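Local coordinates for protein dicer Related Helicase (PDB 6M6Q) that probably hydrolyses ATP as an RNA-binding helicase of the RIG-I-like receptor family, here represented by its all-helical N-terminal domain, at residues G50-F55 with E121-T126; Q115-S120 with E234-E239; I136-M141 with E147-S152. All coordinates share one frame; numbering follows the deposited sequence.

Contact 1: G50-F55 with E121-T126; sequences GYFKLF and ECFLNT
Phe52, Phe55 and Phe123 form a buried aromatic cluster. It joins the 3-10 segment 51-55 to the C-terminal part of helix 94-127 in this all-helical domain. The ring contacts are two edge-to-face pairs that share Phe123. In the first, Phe52 turns its edge to a face of Phe123. The nearest atoms are Phe52 CE1 and Phe123 CE2, 3.7 Å apart. Centroids of these two rings lie 4.9 Å apart with planes at 58°, so the T is tilted. In the second pair Phe123 gives its edge to a face of Phe55. These planes stand at 87°, close to an ideal T, with centroids 5.3 Å apart. Phe123 CZ sits 3.9 Å from Phe55 CD1, toward the rim of that ring. The Phe123 torsion, CG anti to the backbone N (chi1 165°), carries the ring out to both partners. Around the cluster, Ile67 of helix 63-72 and Phe59 also pack on Phe123, while Cys40 and Val41 of helix 33-42 meet Phe52. Phe55 N binds Phe52 O at 3.1 Å within the 3-10 turn that carries both rings. On the helix, Thr126 OG1 donates to Cys122 O at 2.6 Å, almost in line with the carbonyl bond.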
loop_
_atom_site.group_PDB
_atom_site.type_symbol
_atom_site.label_atom_id
_atom_site.label_comp_id
_atom_site.label_asym_id
_atom_site.label_seq_id
_atom_site.Cartn_x
_atom_site.Cartn_y
_atom_site.Cartn_z
ATOM N N GLY B 50 22.960 13.218 -10.652
ATOM C CA GLY B 50 22.304 14.520 -10.394
ATOM C C GLY B 50 21.769 14.621 -8.974
ATOM O O GLY B 50 22.507 14.273 -8.041
ATOM N N TYR B 51 20.525 15.078 -8.819
ATOM C CA TYR B 51 19.905 15.426 -7.509
ATOM C C TYR B 51 19.662 14.140 -6.692
ATOM O O TYR B 51 19.506 14.239 -5.463
ATOM C CB TYR B 51 18.586 16.194 -7.680
ATOM C CG TYR B 51 18.673 17.578 -8.295
ATOM C CD1 TYR B 51 19.881 18.254 -8.417
ATOM C CD2 TYR B 51 17.524 18.223 -8.744
ATOM C CE1 TYR B 51 19.947 19.518 -8.986
ATOM C CE2 TYR B 51 17.577 19.480 -9.325
ATOM C CZ TYR B 51 18.792 20.129 -9.450
ATOM O OH TYR B 51 18.844 21.361 -10.027
ATOM N N PHE B 52 19.632 12.969 -7.343
ATOM C CA PHE B 52 19.400 11.666 -6.673
ATOM C C PHE B 52 20.416 11.513 -5.524
ATOM O O PHE B 52 20.077 10.917 -4.477
ATOM C CB PHE B 52 19.495 10.498 -7.673
ATOM C CG PHE B 52 18.290 10.279 -8.566
ATOM C CD1 PHE B 52 17.167 9.601 -8.108
ATOM C CD2 PHE B 52 18.307 10.690 -9.891
ATOM C CE1 PHE B 52 16.080 9.389 -8.944
ATOM C CE2 PHE B 52 17.219 10.472 -10.722
ATOM C CZ PHE B 52 16.108 9.833 -10.245
ATOM N N LYS B 53 21.625 12.053 -5.702
ATOM C CA LYS B 53 22.765 11.840 -4.767
ATOM C C LYS B 53 22.446 12.463 -3.398
ATOM O O LYS B 53 22.967 11.950 -2.395
ATOM C CB LYS B 53 24.064 12.406 -5.338
ATOM C CG LYS B 53 25.317 11.677 -4.883
ATOM C CD LYS B 53 26.597 12.398 -5.217
ATOM C CE LYS B 53 27.825 11.589 -4.865
ATOM N NZ LYS B 53 27.879 11.283 -3.415
ATOM N N LEU B 54 21.603 13.506 -3.359
ATOM C CA LEU B 54 21.212 14.217 -2.106
ATOM C C LEU B 54 20.433 13.270 -1.171
ATOM O O LEU B 54 20.125 13.707 -0.046
ATOM C CB LEU B 54 20.353 15.444 -2.443
ATOM C CG LEU B 54 21.032 16.551 -3.246
ATOM C CD1 LEU B 54 19.995 17.378 -4.010
ATOM C CD2 LEU B 54 21.870 17.443 -2.341
ATOM N N PHE B 55 20.092 12.051 -1.618
ATOM C CA PHE B 55 19.227 11.097 -0.865
ATOM C C PHE B 55 20.034 9.859 -0.439
ATOM O O PHE B 55 19.434 8.917 0.125
ATOM C CB PHE B 55 17.999 10.721 -1.701
ATOM C CG PHE B 55 17.129 11.888 -2.098
ATOM C CD1 PHE B 55 17.356 12.574 -3.280
ATOM C CD2 PHE B 55 16.086 12.305 -1.290
ATOM C CE1 PHE B 55 16.574 13.660 -3.633
ATOM C CE2 PHE B 55 15.299 13.389 -1.647
ATOM C CZ PHE B 55 15.550 14.067 -2.815
ATOM N N GLU B 121 9.792 3.385 -7.861
ATOM C CA GLU B 121 8.930 3.159 -6.671
ATOM C C GLU B 121 9.795 2.837 -5.452
ATOM O O GLU B 121 9.403 3.227 -4.361
ATOM C CB GLU B 121 7.909 2.057 -6.942
ATOM C CG GLU B 121 6.838 2.467 -7.951
ATOM C CD GLU B 121 5.438 2.623 -7.399
ATOM O OE1 GLU B 121 4.529 2.865 -8.199
ATOM O OE2 GLU B 121 5.257 2.471 -6.176
ATOM N N CYS B 122 10.948 2.190 -5.637
ATOM C CA CYS B 122 11.897 1.901 -4.530
ATOM C C CYS B 122 12.498 3.212 -4.013
ATOM O O CYS B 122 12.666 3.335 -2.794
ATOM C CB CYS B 122 13.008 0.952 -4.951
ATOM S SG CYS B 122 14.229 0.683 -3.639
ATOM N N PHE B 123 12.788 4.154 -4.898
ATOM C CA PHE B 123 13.358 5.472 -4.513
ATOM C C PHE B 123 12.278 6.296 -3.801
ATOM O O PHE B 123 12.486 6.675 -2.633
ATOM C CB PHE B 123 13.913 6.195 -5.729
ATOM C CG PHE B 123 14.190 7.659 -5.529
ATOM C CD1 PHE B 123 15.257 8.081 -4.762
ATOM C CD2 PHE B 123 13.437 8.607 -6.183
ATOM C CE1 PHE B 123 15.575 9.424 -4.668
ATOM C CE2 PHE B 123 13.755 9.952 -6.092
ATOM C CZ PHE B 123 14.817 10.360 -5.320
ATOM N N LEU B 124 11.151 6.520 -4.483
ATOM C CA LEU B 124 10.062 7.425 -4.042
ATOM C C LEU B 124 9.494 6.949 -2.694
ATOM O O LEU B 124 9.294 7.805 -1.830
ATOM C CB LEU B 124 8.977 7.489 -5.129
ATOM C CG LEU B 124 9.369 8.231 -6.408
ATOM C CD1 LEU B 124 8.156 8.453 -7.310
ATOM C CD2 LEU B 124 10.029 9.562 -6.090
ATOM N N ASN B 125 9.269 5.648 -2.513
ATOM C CA ASN B 125 8.644 5.094 -1.279
ATOM C C ASN B 125 9.619 5.173 -0.093
ATOM O O ASN B 125 9.149 5.037 1.025
ATOM C CB ASN B 125 8.179 3.656 -1.453
ATOM C CG ASN B 125 7.029 3.521 -2.424
ATOM O OD1 ASN B 125 6.294 4.482 -2.682
ATOM N ND2 ASN B 125 6.859 2.330 -2.961
ATOM N N THR B 126 10.921 5.301 -0.344
ATOM C CA THR B 126 11.969 5.425 0.695
ATOM C C THR B 126 12.073 6.891 1.156
ATOM O O THR B 126 12.060 7.118 2.381
ATOM C CB THR B 126 13.318 4.882 0.195
ATOM O OG1 THR B 126 13.159 3.525 -0.207
ATOM C CG2 THR B 126 14.394 4.929 1.251
#

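Contact 2: Q115-S120 with E234-E239; sequences QRRRFS and EDLLTE
Leu236 packs its two methyl groups on the Arg116, Arg117 and Ser120 side of helix 94-127. The contact is mainly apolar and partly buried. It sets segment 234-239, on helix 231-236 and what follows, against the C-terminal half of helix 94-127. Leu236 holds CG anti to its backbone N (chi1 175°), and this sends the branched end across to that helix. CD1 does most of the touching. Leu236 CD1 lies 3.7 Å from Arg116 CB, and it also meets the backbone N and the CG of Arg117. The bent chain of Arg117 crosses the leucine obliquely there. The other methyl, Leu236 CD2, meets Ser120 OG at 3.8 Å. The domain has no strands, and this is plain helix packing in it, consistent with the CARD-type helical modules of RIG-I-like receptors. Leu37 of helix 33-42 and Ile71 of helix 63-72 also touch Ser120. The hydroxyl of Ser120 is turned back on its own helix. Ser120 OG donates to Arg116 O at 2.9 Å from above the carbonyl plane, about 45° out of it. The same oxygen also takes the backbone N-H of Ser120, so two donors grip it. An alanine here would leave Arg116 O with its backbone donor but without the hydroxyl, and would probably weaken the packing beside Leu236 CD2. The arginine ends have other work. Arg116 NH1 binds Asp73 O, and Arg117 NH1 forms a salt bridge with Glu121 OE1. In the conformer given, a water may link Arg116 NH2 and Asp235 OD1; the bridge is doubtful, since Asp235 has two conformers.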
loop_
_atom_site.group_PDB
_atom_site.type_symbol
_atom_site.label_atom_id
_atom_site.label_comp_id
_atom_site.label_asym_id
_atom_site.label_seq_id
_atom_site.Cartn_x
_atom_site.Cartn_y
_atom_site.Cartn_z
ATOM N N GLN B 115 11.283 -2.597 -15.001
ATOM C CA GLN B 115 12.516 -2.300 -14.213
ATOM C C GLN B 115 12.497 -0.825 -13.773
ATOM O O GLN B 115 12.699 -0.537 -12.548
ATOM C CB GLN B 115 13.754 -2.604 -15.061
ATOM C CG GLN B 115 15.059 -2.536 -14.285
ATOM C CD GLN B 115 16.251 -2.704 -15.187
ATOM O OE1 GLN B 115 16.601 -3.815 -15.593
ATOM N NE2 GLN B 115 16.894 -1.591 -15.499
ATOM N N ARG B 116 12.262 0.077 -14.712
ATOM C CA ARG B 116 12.256 1.524 -14.418
ATOM C C ARG B 116 11.202 1.825 -13.338
ATOM O O ARG B 116 11.560 2.471 -12.351
ATOM C CB ARG B 116 12.060 2.330 -15.694
ATOM C CG ARG B 116 13.371 2.844 -16.254
ATOM C CD ARG B 116 13.250 3.378 -17.648
ATOM N NE ARG B 116 14.565 3.464 -18.249
ATOM C CZ ARG B 116 14.797 3.718 -19.520
ATOM N NH1 ARG B 116 16.041 3.767 -19.959
ATOM N NH2 ARG B 116 13.795 3.963 -20.343
ATOM N N ARG B 117 9.986 1.295 -13.471
ATOM C CA ARG B 117 8.901 1.511 -12.467
ATOM C C ARG B 117 9.284 0.921 -11.109
ATOM O O ARG B 117 9.022 1.567 -10.102
ATOM C CB ARG B 117 7.575 0.914 -12.912
ATOM C CG ARG B 117 6.498 1.966 -13.032
ATOM C CD ARG B 117 5.517 1.992 -11.891
ATOM N NE ARG B 117 4.196 1.865 -12.477
ATOM C CZ ARG B 117 3.070 2.220 -11.897
ATOM N NH1 ARG B 117 3.080 2.753 -10.694
ATOM N NH2 ARG B 117 1.921 2.033 -12.526
ATOM N N ARG B 118 9.825 -0.284 -11.092
ATOM C CA ARG B 118 10.201 -0.984 -9.849
ATOM C C ARG B 118 11.185 -0.111 -9.039
ATOM O O ARG B 118 10.950 0.098 -7.815
ATOM C CB ARG B 118 10.797 -2.339 -10.204
ATOM C CG ARG B 118 11.424 -3.072 -9.040
ATOM C CD ARG B 118 11.875 -4.414 -9.532
ATOM N NE ARG B 118 12.909 -4.981 -8.700
ATOM C CZ ARG B 118 13.255 -6.258 -8.716
ATOM N NH1 ARG B 118 12.634 -7.104 -9.527
ATOM N NH2 ARG B 118 14.211 -6.692 -7.914
ATOM N N PHE B 119 12.239 0.372 -9.679
ATOM C CA PHE B 119 13.343 1.081 -9.002
ATOM C C PHE B 119 12.947 2.548 -8.738
ATOM O O PHE B 119 13.435 3.120 -7.748
ATOM C CB PHE B 119 14.636 0.900 -9.793
ATOM C CG PHE B 119 15.211 -0.486 -9.645
ATOM C CD1 PHE B 119 15.926 -0.843 -8.510
ATOM C CD2 PHE B 119 14.958 -1.462 -10.595
ATOM C CE1 PHE B 119 16.422 -2.130 -8.364
ATOM C CE2 PHE B 119 15.448 -2.747 -10.443
ATOM C CZ PHE B 119 16.171 -3.083 -9.326
ATOM N N SER B 120 12.059 3.123 -9.556
ATOM C CA SER B 120 11.445 4.459 -9.311
ATOM C C SER B 120 10.641 4.406 -8.003
ATOM O O SER B 120 10.825 5.294 -7.157
ATOM C CB SER B 120 10.573 4.891 -10.456
ATOM O OG SER B 120 11.345 5.219 -11.589
ATOM N N GLU B 234 7.631 10.260 -18.653
ATOM C CA GLU B 234 6.366 10.358 -19.415
ATOM C C GLU B 234 5.899 8.961 -19.865
ATOM O O GLU B 234 4.753 8.626 -19.573
ATOM C CB GLU B 234 6.534 11.283 -20.610
ATOM C CG GLU B 234 5.249 11.456 -21.395
ATOM C CD GLU B 234 4.169 12.231 -20.663
ATOM O OE1 GLU B 234 4.448 13.408 -20.274
ATOM O OE2 GLU B 234 3.037 11.668 -20.483
ATOM N N ASP B 235 6.759 8.198 -20.568
ATOM C CA ASP B 235 6.407 6.875 -21.171
ATOM C C ASP B 235 6.372 5.788 -20.078
ATOM O O ASP B 235 5.801 4.636 -20.345
ATOM C CB ASP B 235 7.373 6.518 -22.309
ATOM C CG ASP B 235 8.605 5.743 -21.868
ATOM O OD1 ASP B 235 9.715 6.315 -21.950
ATOM O OD2 ASP B 235 8.451 4.556 -21.479
ATOM N N LEU B 236 6.956 6.073 -18.931
ATOM C CA LEU B 236 6.972 5.152 -17.780
ATOM C C LEU B 236 5.568 5.096 -17.168
ATOM O O LEU B 236 5.197 4.022 -16.675
ATOM C CB LEU B 236 8.026 5.657 -16.803
ATOM C CG LEU B 236 8.132 4.930 -15.475
ATOM C CD1 LEU B 236 8.583 3.498 -15.673
ATOM C CD2 LEU B 236 9.101 5.664 -14.567
ATOM N N LEU B 237 4.798 6.187 -17.275
ATOM C CA LEU B 237 3.479 6.361 -16.608
ATOM C C LEU B 237 2.317 6.244 -17.612
ATOM O O LEU B 237 1.159 6.263 -17.154
ATOM C CB LEU B 237 3.465 7.730 -15.919
ATOM C CG LEU B 237 4.621 7.987 -14.951
ATOM C CD1 LEU B 237 4.649 9.436 -14.496
ATOM C CD2 LEU B 237 4.532 7.060 -13.756
ATOM N N THR B 238 2.594 6.161 -18.920
ATOM C CA THR B 238 1.540 6.091 -19.984
ATOM C C THR B 238 1.373 4.647 -20.451
ATOM O O THR B 238 2.359 4.044 -20.890
ATOM C CB THR B 238 1.803 7.039 -21.168
ATOM O OG1 THR B 238 3.089 6.798 -21.729
ATOM C CG2 THR B 238 1.717 8.502 -20.783
ATOM N N GLU B 239 0.143 4.144 -20.374
ATOM C CA GLU B 239 -0.283 2.794 -20.855
ATOM C C GLU B 239 -0.389 2.796 -22.388
ATOM O O GLU B 239 0.564 2.310 -23.033
ATOM C CB GLU B 239 -1.631 2.425 -20.222
ATOM C CG GLU B 239 -2.681 3.534 -20.326
ATOM C CD GLU B 239 -2.762 4.485 -19.133
ATOM O OE1 GLU B 239 -1.696 4.902 -18.630
ATOM O OE2 GLU B 239 -3.891 4.801 -18.705
HETATM O O HOH W 1 11.244 5.142 -19.888
#

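Contact 3: I136-M141 with E147-S152; sequences IADEVM and ELYGYS
Tyr149 reaches over to Asp138, and its side chain can be followed outward. CB lies 4.4 Å from Met141 O, a loose contact near the point of closest backbone approach. CG is anti to the backbone N (chi1 168°), and this swings the ring toward the other helix. CD2 comes to 3.8 Å from Asp138 OD1. One atom further out, CE2 meets Asp138 OD1 at 3.5 Å. The carboxylate approaches this ring side obliquely, with the two planes 34° apart. At the tip, OH is 2.6 Å from a water. That water donates to Asp138 OD2 at 3.1 Å, so it ties the phenol to the acid. The two elements are consecutive helices, 131-144 and 146-152, joined by a short turn as a splayed helical hairpin. Their short segments approach to 9.6 Å, with N-to-C directions at 135°. The acid has a second mate, since Asp138 OD1 binds His153 NE2. The ring of Tyr149 also makes edge-to-face pairs with His153 and with Phe142. A separate apolar patch completes the contact. The Met141 chain bends at both its middle and its last torsion, which brings CE against the CD2 branch of Leu148, with CE 3.8 Å from Leu148 CG. Phe29 of helix 25-29 also packs on Met141.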
loop_
_atom_site.group_PDB
_atom_site.type_symbol
_atom_site.label_atom_id
_atom_site.label_comp_id
_atom_site.label_asym_id
_atom_site.label_seq_id
_atom_site.Cartn_x
_atom_site.Cartn_y
_atom_site.Cartn_z
ATOM N N ILE B 136 14.425 17.188 2.229
ATOM C CA ILE B 136 15.340 17.292 1.065
ATOM C C ILE B 136 14.487 17.525 -0.179
ATOM O O ILE B 136 14.861 18.410 -0.998
ATOM C CB ILE B 136 16.240 16.057 0.939
ATOM C CG1 ILE B 136 17.019 15.806 2.231
ATOM C CG2 ILE B 136 17.169 16.212 -0.258
ATOM C CD1 ILE B 136 17.823 14.533 2.230
ATOM N N ALA B 137 13.372 16.795 -0.299
ATOM C CA ALA B 137 12.466 16.860 -1.463
ATOM C C ALA B 137 11.825 18.247 -1.532
ATOM O O ALA B 137 11.676 18.761 -2.645
ATOM C CB ALA B 137 11.434 15.772 -1.381
ATOM N N ASP B 138 11.474 18.827 -0.376
ATOM C CA ASP B 138 10.837 20.174 -0.278
ATOM C C ASP B 138 11.801 21.197 -0.878
ATOM O O ASP B 138 11.392 21.925 -1.778
ATOM C CB ASP B 138 10.456 20.513 1.171
ATOM C CG ASP B 138 9.394 21.600 1.330
ATOM O OD1 ASP B 138 8.523 21.705 0.437
ATOM O OD2 ASP B 138 9.434 22.325 2.371
ATOM N N GLU B 139 13.061 21.167 -0.454
ATOM C CA GLU B 139 14.113 22.110 -0.910
ATOM C C GLU B 139 14.414 21.884 -2.401
ATOM O O GLU B 139 14.730 22.872 -3.079
ATOM C CB GLU B 139 15.382 21.979 -0.062
ATOM C CG GLU B 139 16.354 23.125 -0.301
ATOM C CD GLU B 139 17.608 23.126 0.539
ATOM O OE1 GLU B 139 17.596 22.480 1.610
ATOM O OE2 GLU B 139 18.601 23.787 0.119
ATOM N N VAL B 140 14.338 20.644 -2.898
ATOM C CA VAL B 140 14.623 20.354 -4.338
ATOM C C VAL B 140 13.582 21.088 -5.191
ATOM O O VAL B 140 13.985 21.795 -6.156
ATOM C CB VAL B 140 14.651 18.845 -4.645
ATOM C CG1 VAL B 140 14.445 18.556 -6.140
ATOM C CG2 VAL B 140 15.940 18.205 -4.149
ATOM N N MET B 141 12.307 20.985 -4.806
ATOM C CA MET B 141 11.171 21.614 -5.515
ATOM C C MET B 141 11.307 23.145 -5.461
ATOM O O MET B 141 11.047 23.806 -6.499
ATOM C CB MET B 141 9.835 21.180 -4.894
ATOM C CG MET B 141 9.508 19.706 -5.116
ATOM S SD MET B 141 9.682 19.155 -6.865
ATOM C CE MET B 141 8.255 19.942 -7.603
ATOM N N GLU B 147 6.991 28.765 -7.697
ATOM C CA GLU B 147 5.507 28.755 -7.863
ATOM C C GLU B 147 4.975 27.367 -7.504
ATOM O O GLU B 147 3.975 27.291 -6.796
ATOM C CB GLU B 147 5.106 29.114 -9.298
ATOM C CG GLU B 147 3.639 29.504 -9.450
ATOM C CD GLU B 147 2.639 28.360 -9.512
ATOM O OE1 GLU B 147 1.449 28.615 -9.274
ATOM O OE2 GLU B 147 3.034 27.238 -9.833
ATOM N N LEU B 148 5.627 26.317 -8.005
ATOM C CA LEU B 148 5.244 24.909 -7.760
ATOM C C LEU B 148 5.443 24.601 -6.274
ATOM O O LEU B 148 4.505 24.046 -5.670
ATOM C CB LEU B 148 6.075 23.995 -8.672
ATOM C CG LEU B 148 5.651 22.522 -8.756
ATOM C CD1 LEU B 148 4.175 22.364 -9.119
ATOM C CD2 LEU B 148 6.521 21.786 -9.763
ATOM N N TYR B 149 6.554 25.058 -5.681
ATOM C CA TYR B 149 6.798 24.986 -4.210
ATOM C C TYR B 149 5.593 25.572 -3.497
ATOM O O TYR B 149 4.975 24.865 -2.699
ATOM C CB TYR B 149 8.090 25.700 -3.809
ATOM C CG TYR B 149 8.272 25.923 -2.326
ATOM C CD1 TYR B 149 8.021 27.167 -1.759
ATOM C CD2 TYR B 149 8.755 24.924 -1.493
ATOM C CE1 TYR B 149 8.200 27.402 -0.404
ATOM C CE2 TYR B 149 8.944 25.143 -0.133
ATOM C CZ TYR B 149 8.678 26.393 0.408
ATOM O OH TYR B 149 8.873 26.630 1.734
ATOM N N GLY B 150 5.215 26.793 -3.874
ATOM C CA GLY B 150 4.069 27.510 -3.296
ATOM C C GLY B 150 2.786 26.713 -3.416
ATOM O O GLY B 150 2.055 26.592 -2.407
ATOM N N TYR B 151 2.533 26.178 -4.606
ATOM C CA TYR B 151 1.292 25.460 -4.974
ATOM C C TYR B 151 1.152 24.206 -4.091
ATOM O O TYR B 151 -0.002 23.873 -3.675
ATOM C CB TYR B 151 1.308 25.145 -6.473
ATOM C CG TYR B 151 -0.014 24.680 -7.024
ATOM C CD1 TYR B 151 -0.971 25.580 -7.464
ATOM C CD2 TYR B 151 -0.318 23.330 -7.095
ATOM C CE1 TYR B 151 -2.204 25.153 -7.944
ATOM C CE2 TYR B 151 -1.538 22.885 -7.584
ATOM C CZ TYR B 151 -2.484 23.799 -8.017
ATOM O OH TYR B 151 -3.697 23.371 -8.478
ATOM N N SER B 152 2.287 23.571 -3.766
ATOM C CA SER B 152 2.369 22.342 -2.930
ATOM C C SER B 152 2.103 22.681 -1.452
ATOM O O SER B 152 1.816 21.737 -0.668
ATOM C CB SER B 152 3.704 21.644 -3.116
ATOM O OG SER B 152 4.718 22.239 -2.320
HETATM O O HOH W 2 8.742 25.043 3.752
#

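Contacts 1 and 3 are buried, whereas contact 2 is only partly so and keeps charged groups at its margin. Contacts 1 and 2 share helix 94-127, using adjoining segments, with centres about 15 Å apart. Contact 3 belongs to the next helix pair but touches contact 1: Phe55 and Leu54 pack on Ile136, and Tyr51 on Val140. No atoms of contacts 2 and 3 meet; the nearest are about 12 Å apart. Chemistry follows place. Contact 1 is aromatic throughout. Contact 2 sets one leucine among arginine stems. Contact 3 mixes an apolar patch with a buried acid held by His153 and a water. It joins neighbours in sequence, while the other two join parts 66 and 114 residues apart in the chain.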